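Local coordinates for E2A dna-binding protein (PDB 2WB0) that binds single-stranded DNA and, by forming multimers, unwinds the template without ATP during strand-displacement replication of adenovirus, at residues 270-282 and 292-304. Residues are numbered along the deposited sequence; the frame is centred on the assembly and turned at random.
With ZN (zinc ion), chain C.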
ATOM      1  N   PRO A 270      -3.217  14.188  12.468  1.00 18.05           N
ATOM      2  CA  PRO A 270      -4.476  13.995  11.707  1.00 17.70           C
ATOM      3  C   PRO A 270      -4.266  13.958  10.208  1.00 16.59           C
ATOM      4  O   PRO A 270      -4.862  14.753   9.500  1.00 16.37           O
ATOM      5  CB  PRO A 270      -5.290  15.225  12.111  1.00 16.60           C
ATOM      6  CG  PRO A 270      -4.222  16.288  12.312  1.00 20.04           C
ATOM      7  CD  PRO A 270      -3.097  15.567  12.987  1.00 18.98           C
ATOM      8  N   ALA A 271      -3.511  12.969   9.707  1.00 14.61           N
ATOM      9  CA  ALA A 271      -3.399  12.727   8.244  1.00 15.32           C
ATOM     10  C   ALA A 271      -3.017  11.257   8.095  1.00 14.14           C
ATOM     11  O   ALA A 271      -2.298  10.715   8.950  1.00 14.80           O
ATOM     12  CB  ALA A 271      -2.305  13.623   7.553  1.00 13.30           C
ATOM     13  N   LEU A 272      -3.581  10.596   7.083  1.00 13.45           N
ATOM     14  CA  LEU A 272      -3.274   9.202   6.807  1.00 12.58           C
ATOM     15  C   LEU A 272      -2.478   9.071   5.506  1.00 13.77           C
ATOM     16  O   LEU A 272      -2.732   9.778   4.544  1.00 12.79           O
ATOM     17  CB  LEU A 272      -4.578   8.419   6.602  1.00 13.45           C
ATOM     18  CG  LEU A 272      -5.207   7.785   7.846  1.00 16.04           C
ATOM     19  CD1 LEU A 272      -4.740   8.201   9.250  1.00 11.99           C
ATOM     20  CD2 LEU A 272      -6.552   7.140   7.717  1.00 12.63           C
ATOM     21  N   ILE A 273      -1.563   8.103   5.482  1.00 13.17           N
ATOM     22  CA  ILE A 273      -0.930   7.697   4.216  1.00 12.77           C
ATOM     23  C   ILE A 273      -2.010   6.849   3.517  1.00 13.08           C
ATOM     24  O   ILE A 273      -2.574   5.923   4.109  1.00 13.35           O
ATOM     25  CB  ILE A 273       0.291   6.760   4.504  1.00 12.29           C
ATOM     26  CG1 ILE A 273       1.421   7.564   5.158  1.00 14.79           C
ATOM     27  CG2 ILE A 273       0.684   5.921   3.181  1.00 10.01           C
ATOM     28  CD1 ILE A 273       2.660   6.726   5.632  1.00 16.16           C
ATOM     29  N   VAL A 274      -2.260   7.128   2.247  1.00 12.23           N
ATOM     30  CA  VAL A 274      -3.196   6.356   1.513  1.00 11.80           C
ATOM     31  C   VAL A 274      -2.541   5.806   0.226  1.00 11.43           C
ATOM     32  O   VAL A 274      -1.946   6.575  -0.530  1.00 13.12           O
ATOM     33  CB  VAL A 274      -4.412   7.224   1.103  1.00 13.14           C
ATOM     34  CG1 VAL A 274      -5.368   6.420   0.252  1.00 14.17           C
ATOM     35  CG2 VAL A 274      -5.143   7.807   2.346  1.00 11.13           C
ATOM     36  N   PHE A 275      -2.683   4.496  -0.028  1.00 11.66           N
ATOM     37  CA  PHE A 275      -2.134   3.826  -1.160  1.00 10.20           C
ATOM     38  C   PHE A 275      -3.228   3.679  -2.228  1.00 11.34           C
ATOM     39  O   PHE A 275      -4.312   3.189  -1.897  1.00 12.39           O
ATOM     40  CB  PHE A 275      -1.629   2.405  -0.774  1.00  9.74           C
ATOM     41  CG  PHE A 275      -0.562   2.420   0.311  1.00  8.92           C
ATOM     42  CD1 PHE A 275       0.714   2.979   0.067  1.00 10.48           C
ATOM     43  CD2 PHE A 275      -0.853   1.886   1.556  1.00  9.94           C
ATOM     44  CE1 PHE A 275       1.676   3.006   1.084  1.00  7.89           C
ATOM     45  CE2 PHE A 275       0.107   1.914   2.588  1.00 10.29           C
ATOM     46  CZ  PHE A 275       1.376   2.454   2.324  1.00 11.36           C
ATOM     47  N   GLN A 276      -2.903   4.031  -3.484  1.00 10.49           N
ATOM     48  CA  GLN A 276      -3.844   3.899  -4.594  1.00 12.66           C
ATOM     49  C   GLN A 276      -3.160   3.166  -5.697  1.00 13.32           C
ATOM     50  O   GLN A 276      -2.039   2.636  -5.507  1.00 13.54           O
ATOM     51  CB  GLN A 276      -4.384   5.293  -5.086  1.00 12.77           C
ATOM     52  CG  GLN A 276      -5.271   5.906  -4.014  1.00 16.88           C
ATOM     53  CD  GLN A 276      -5.564   7.374  -4.190  1.00 20.32           C
ATOM     54  OE1 GLN A 276      -6.639   7.754  -4.723  1.00 25.30           O
ATOM     55  NE2 GLN A 276      -4.643   8.212  -3.783  1.00 13.44           N
ATOM     56  N   CYS A 277      -3.803   3.183  -6.867  1.00 13.17           N
ATOM     57  CA  CYS A 277      -3.234   2.548  -8.092  1.00 15.38           C
ATOM     58  C   CYS A 277      -1.789   3.039  -8.335  1.00 14.19           C
ATOM     59  O   CYS A 277      -1.457   4.144  -7.926  1.00 14.30           O
ATOM     60  CB  CYS A 277      -4.046   2.986  -9.310  1.00 13.24           C
ATOM     61  SG  CYS A 277      -3.491   2.227 -10.851  1.00 14.80           S
ATOM     62  N   CYS A 278      -0.935   2.230  -8.978  1.00 13.73           N
ATOM     63  CA  CYS A 278       0.364   2.778  -9.458  1.00 14.54           C
ATOM     64  C   CYS A 278       0.179   4.137 -10.169  1.00 15.37           C
ATOM     65  O   CYS A 278       0.964   5.074  -9.951  1.00 14.44           O
ATOM     66  CB  CYS A 278       1.041   1.845 -10.459  1.00 14.77           C
ATOM     67  SG  CYS A 278       1.597   0.299  -9.710  1.00 14.58           S
ATOM     68  N   ASN A 279      -0.857   4.226 -11.012  1.00 15.57           N
ATOM     69  CA  ASN A 279      -1.088   5.451 -11.801  1.00 16.57           C
ATOM     70  C   ASN A 279      -2.557   5.802 -11.776  1.00 18.99           C
ATOM     71  O   ASN A 279      -3.290   5.583 -12.738  1.00 18.18           O
ATOM     72  CB  ASN A 279      -0.629   5.248 -13.217  1.00 17.12           C
ATOM     73  CG  ASN A 279       0.811   4.829 -13.284  1.00 15.01           C
ATOM     74  OD1 ASN A 279       1.138   3.623 -13.387  1.00 18.96           O
ATOM     75  ND2 ASN A 279       1.693   5.801 -13.187  1.00 10.99           N
ATOM     76  N   PRO A 280      -2.981   6.402 -10.685  1.00 21.23           N
ATOM     77  CA  PRO A 280      -4.410   6.698 -10.595  1.00 24.25           C
ATOM     78  C   PRO A 280      -4.795   7.800 -11.585  1.00 27.90           C
ATOM     79  O   PRO A 280      -3.984   8.649 -11.907  1.00 26.34           O
ATOM     80  CB  PRO A 280      -4.619   7.168  -9.151  1.00 23.88           C
ATOM     81  CG  PRO A 280      -3.267   6.963  -8.415  1.00 23.33           C
ATOM     82  CD  PRO A 280      -2.188   6.793  -9.497  1.00 20.94           C
ATOM     83  N   VAL A 281      -6.033   7.754 -12.041  1.00 32.93           N
ATOM     84  CA  VAL A 281      -6.598   8.741 -12.972  1.00 38.23           C
ATOM     85  C   VAL A 281      -7.252   9.912 -12.208  1.00 41.81           C
ATOM     86  O   VAL A 281      -8.090   9.712 -11.307  1.00 43.29           O
ATOM     87  CB  VAL A 281      -7.601   8.025 -13.900  1.00 37.80           C
ATOM     88  CG1 VAL A 281      -8.602   8.998 -14.558  1.00 39.94           C
ATOM     89  CG2 VAL A 281      -6.846   7.210 -14.950  1.00 37.40           C
ATOM     90  N   TYR A 282      -6.853  11.140 -12.547  1.00 45.50           N
ATOM     91  CA  TYR A 282      -7.511  12.337 -11.970  1.00 47.73           C
ATOM     92  C   TYR A 282      -8.355  13.107 -13.006  1.00 48.53           C
ATOM     93  O   TYR A 282      -9.426  13.646 -12.680  1.00 49.54           O
ATOM     94  CB  TYR A 282      -6.492  13.266 -11.269  1.00 48.59           C
ATOM     95  CG  TYR A 282      -5.636  12.565 -10.216  1.00 48.71           C
ATOM     96  CD1 TYR A 282      -4.308  12.180 -10.509  1.00 48.57           C
ATOM     97  CD2 TYR A 282      -6.150  12.276  -8.938  1.00 46.57           C
ATOM     98  CE1 TYR A 282      -3.504  11.514  -9.541  1.00 46.16           C
ATOM     99  CE2 TYR A 282      -5.365  11.612  -7.975  1.00 45.19           C
ATOM    100  CZ  TYR A 282      -4.035  11.242  -8.285  1.00 43.15           C
ATOM    101  OH  TYR A 282      -3.250  10.588  -7.352  1.00 38.05           O
ATOM    102  N   PRO A 292      -3.051   1.122 -18.088  1.00 27.01           N
ATOM    103  CA  PRO A 292      -4.019   0.578 -17.113  1.00 25.70           C
ATOM    104  C   PRO A 292      -4.171   1.509 -15.905  1.00 24.99           C
ATOM    105  O   PRO A 292      -3.240   2.268 -15.589  1.00 22.53           O
ATOM    106  CB  PRO A 292      -3.347  -0.710 -16.671  1.00 26.53           C
ATOM    107  CG  PRO A 292      -1.800  -0.346 -16.726  1.00 26.83           C
ATOM    108  CD  PRO A 292      -1.701   0.510 -17.957  1.00 25.80           C
ATOM    109  N   ASN A 293      -5.332   1.464 -15.240  1.00 23.94           N
ATOM    110  CA  ASN A 293      -5.506   2.107 -13.935  1.00 22.05           C
ATOM    111  C   ASN A 293      -6.576   1.318 -13.201  1.00 21.19           C
ATOM    112  O   ASN A 293      -7.363   0.636 -13.840  1.00 19.48           O
ATOM    113  CB  ASN A 293      -5.898   3.574 -14.012  1.00 22.15           C
ATOM    114  CG  ASN A 293      -7.301   3.781 -14.551  1.00 26.30           C
ATOM    115  OD1 ASN A 293      -7.496   3.907 -15.760  1.00 30.08           O
ATOM    116  ND2 ASN A 293      -8.271   3.840 -13.664  1.00 25.93           N
ATOM    117  N   CYS A 294      -6.536   1.302 -11.871  1.00 18.34           N
ATOM    118  CA  CYS A 294      -7.499   0.480 -11.180  1.00 17.05           C
ATOM    119  C   CYS A 294      -8.017   1.260  -9.972  1.00 17.94           C
ATOM    120  O   CYS A 294      -7.469   2.315  -9.681  1.00 17.51           O
ATOM    121  CB  CYS A 294      -6.875  -0.822 -10.820  1.00 17.03           C
ATOM    122  SG  CYS A 294      -5.583  -0.638  -9.514  1.00 16.58           S
ATOM    123  N   ASP A 295      -8.993   0.714  -9.250  1.00 16.10           N
ATOM    124  CA  ASP A 295      -9.594   1.429  -8.128  1.00 18.23           C
ATOM    125  C   ASP A 295      -8.957   0.994  -6.754  1.00 18.29           C
ATOM    126  O   ASP A 295      -9.533   1.244  -5.679  1.00 19.22           O
ATOM    127  CB  ASP A 295     -11.116   1.181  -8.137  1.00 19.43           C
ATOM    128  CG  ASP A 295     -11.500  -0.341  -8.001  1.00 23.95           C
ATOM    129  OD1 ASP A 295     -10.635  -1.206  -7.610  1.00 26.01           O
ATOM    130  OD2 ASP A 295     -12.698  -0.708  -8.262  1.00 27.51           O
ATOM    131  N   PHE A 296      -7.770   0.361  -6.781  1.00 14.87           N
ATOM    132  CA  PHE A 296      -7.124  -0.015  -5.526  1.00 14.02           C
ATOM    133  C   PHE A 296      -7.042   1.190  -4.563  1.00 14.64           C
ATOM    134  O   PHE A 296      -6.580   2.285  -4.958  1.00 15.19           O
ATOM    135  CB  PHE A 296      -5.731  -0.546  -5.892  1.00 14.29           C
ATOM    136  CG  PHE A 296      -4.909  -1.089  -4.709  1.00 14.78           C
ATOM    137  CD1 PHE A 296      -4.879  -2.461  -4.430  1.00 12.19           C
ATOM    138  CD2 PHE A 296      -4.095  -0.232  -3.967  1.00 17.97           C
ATOM    139  CE1 PHE A 296      -4.095  -2.960  -3.326  1.00 15.51           C
ATOM    140  CE2 PHE A 296      -3.245  -0.714  -2.857  1.00 17.30           C
ATOM    141  CZ  PHE A 296      -3.257  -2.053  -2.527  1.00 14.20           C
ATOM    142  N   LYS A 297      -7.418   1.040  -3.290  1.00 14.05           N
ATOM    143  CA  LYS A 297      -7.332   2.203  -2.354  1.00 14.16           C
ATOM    144  C   LYS A 297      -7.386   1.693  -0.918  1.00 12.70           C
ATOM    145  O   LYS A 297      -8.380   1.073  -0.480  1.00 13.16           O
ATOM    146  CB  LYS A 297      -8.413   3.268  -2.558  1.00 15.23           C
ATOM    147  CG  LYS A 297      -8.264   4.577  -1.715  1.00 15.56           C
ATOM    148  CD  LYS A 297      -9.595   5.379  -1.691  1.00 17.75           C
ATOM    149  CE  LYS A 297      -9.389   6.902  -1.473  1.00 30.26           C
ATOM    150  NZ  LYS A 297     -10.504   7.652  -0.659  1.00 35.96           N
ATOM    151  N   ILE A 298      -6.290   1.903  -0.209  1.00 13.04           N
ATOM    152  CA  ILE A 298      -6.226   1.450   1.191  1.00 11.66           C
ATOM    153  C   ILE A 298      -5.278   2.320   1.968  1.00 11.42           C
ATOM    154  O   ILE A 298      -4.171   2.610   1.488  1.00 11.40           O
ATOM    155  CB  ILE A 298      -5.853  -0.047   1.315  1.00 10.68           C
ATOM    156  CG1 ILE A 298      -5.838  -0.487   2.798  1.00  9.83           C
ATOM    157  CG2 ILE A 298      -4.485  -0.350   0.528  1.00  8.58           C
ATOM    158  CD1 ILE A 298      -6.099  -2.066   2.909  1.00 12.56           C
ATOM    159  N   SER A 299      -5.670   2.707   3.187  1.00 11.71           N
ATOM    160  CA  SER A 299      -4.882   3.642   3.976  1.00 11.66           C
ATOM    161  C   SER A 299      -3.938   2.770   4.771  1.00 11.26           C
ATOM    162  O   SER A 299      -4.222   1.571   4.999  1.00 12.66           O
ATOM    163  CB  SER A 299      -5.756   4.523   4.930  1.00 11.47           C
ATOM    164  OG  SER A 299      -6.463   3.649   5.875  1.00 11.14           O
ATOM    165  N   ALA A 300      -2.797   3.322   5.172  1.00 12.21           N
ATOM    166  CA  ALA A 300      -1.816   2.511   5.924  1.00 12.48           C
ATOM    167  C   ALA A 300      -2.320   1.843   7.236  1.00 11.79           C
ATOM    168  O   ALA A 300      -2.011   0.695   7.499  1.00 13.07           O
ATOM    169  CB  ALA A 300      -0.493   3.335   6.188  1.00 10.40           C
ATOM    170  N   PRO A 301      -3.074   2.542   8.043  1.00 13.84           N
ATOM    171  CA  PRO A 301      -3.602   1.793   9.206  1.00 13.99           C
ATOM    172  C   PRO A 301      -4.551   0.681   8.865  1.00 13.54           C
ATOM    173  O   PRO A 301      -4.504  -0.342   9.574  1.00 13.35           O
ATOM    174  CB  PRO A 301      -4.338   2.844  10.032  1.00 13.91           C
ATOM    175  CG  PRO A 301      -3.792   4.226   9.466  1.00 16.11           C
ATOM    176  CD  PRO A 301      -3.545   3.945   8.017  1.00 12.67           C
ATOM    177  N   ASP A 302      -5.401   0.843   7.825  1.00 11.99           N
ATOM    178  CA  ASP A 302      -6.336  -0.224   7.429  1.00 12.09           C
ATOM    179  C   ASP A 302      -5.534  -1.338   6.837  1.00 11.58           C
ATOM    180  O   ASP A 302      -5.917  -2.487   7.013  1.00 11.80           O
ATOM    181  CB  ASP A 302      -7.402   0.301   6.421  1.00 10.16           C
ATOM    182  CG  ASP A 302      -8.349   1.252   7.080  1.00 16.35           C
ATOM    183  OD1 ASP A 302      -8.331   1.249   8.342  1.00 14.66           O
ATOM    184  OD2 ASP A 302      -9.034   2.021   6.379  1.00 13.71           O
ATOM    185  N   LEU A 303      -4.420  -1.030   6.166  1.00 10.99           N
ATOM    186  CA  LEU A 303      -3.572  -2.122   5.606  1.00 12.66           C
ATOM    187  C   LEU A 303      -2.951  -3.004   6.721  1.00 12.65           C
ATOM    188  O   LEU A 303      -2.918  -4.249   6.636  1.00 12.75           O
ATOM    189  CB  LEU A 303      -2.449  -1.543   4.734  1.00 11.83           C
ATOM    190  CG  LEU A 303      -1.876  -2.323   3.538  1.00 17.45           C
ATOM    191  CD1 LEU A 303      -0.504  -1.794   3.069  1.00 13.62           C
ATOM    192  CD2 LEU A 303      -2.155  -3.832   3.292  1.00 12.28           C
ATOM    193  N   LEU A 304      -2.453  -2.357   7.773  1.00 13.69           N
ATOM    194  CA  LEU A 304      -1.902  -3.099   8.903  1.00 13.61           C
ATOM    195  C   LEU A 304      -3.018  -3.885   9.576  1.00 14.71           C
ATOM    196  O   LEU A 304      -2.836  -5.036   9.908  1.00 15.67           O
ATOM    197  CB  LEU A 304      -1.270  -2.134   9.898  1.00 13.98           C
ATOM    198  CG  LEU A 304      -0.155  -2.571  10.843  1.00 16.14           C
ATOM    199  CD1 LEU A 304       0.043  -1.811  12.159  1.00 15.89           C
ATOM    200  CD2 LEU A 304       0.506  -3.982  10.692  1.00 15.89           C
TER
HETATM  201 ZN    ZN C 602      -3.639  -0.032 -10.612  1.00 16.17          ZN
HETATM  202  O   HOH W   1      -6.710   3.720  -7.332  1.00 16.23           O
HETATM  203  O   HOH W   2      -7.389   4.813 -11.172  1.00 35.37           O
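Leu272 lays CD2 against CB of Ser299 at 3.9 Å, while its CD1 meets CG of Pro301 in the first turn of helix 300-315. Ile273 O takes the N-H of Ala300 (2.8 Å), a bond that carries the antiparallel pairing of strands 271-276 and 297-299 up to the start of the helix; Ser299 is its N-cap residue, with OG hydrogen-bonded to Thr60 O. Val274 sits opposite Ser299 in a non-hydrogen-bonded pair and presses CG1 on CG of Lys297. Phe275 and Ile298 form the hydrogen-bonded pair, Phe275 N to Ile298 O at 2.8 Å and Ile298 N back to Phe275 O at 2.9 Å. With CG anti to the carbonyl carbon (chi1 -59°), the Phe275 ring brings CE2 to 3.8 Å from Leu303 CD1 and also against Ala300 CB; Ile273 CG2 lies over one ring face, toward its rim, and Met219 and Pro220 add further packing. Gln276 and Lys297 run side by side, their CG atoms in contact. Beyond this pair a water bridges Cys277 N to the carbonyl oxygens of Cys294 and Phe296. Cys277 SG and Cys294 SG, 3.8 Å apart, each bind zinc at 2.3 Å; Cys223 and Cys225 complete the site. Cys277 SG also accepts a hydrogen bond from the backbone N of Asn279 at 3.3 Å and, weakly, one from the backbone N of Cys294. Val281 CG2 finally abuts the Asn293 amide, whose ND2 donates to a second water. In this four-cysteine site, the N-H donors at Cys277 would be expected to temper the negative charge of its thiolate, while the shared zinc ties together the two chain segments beyond their strand pairing.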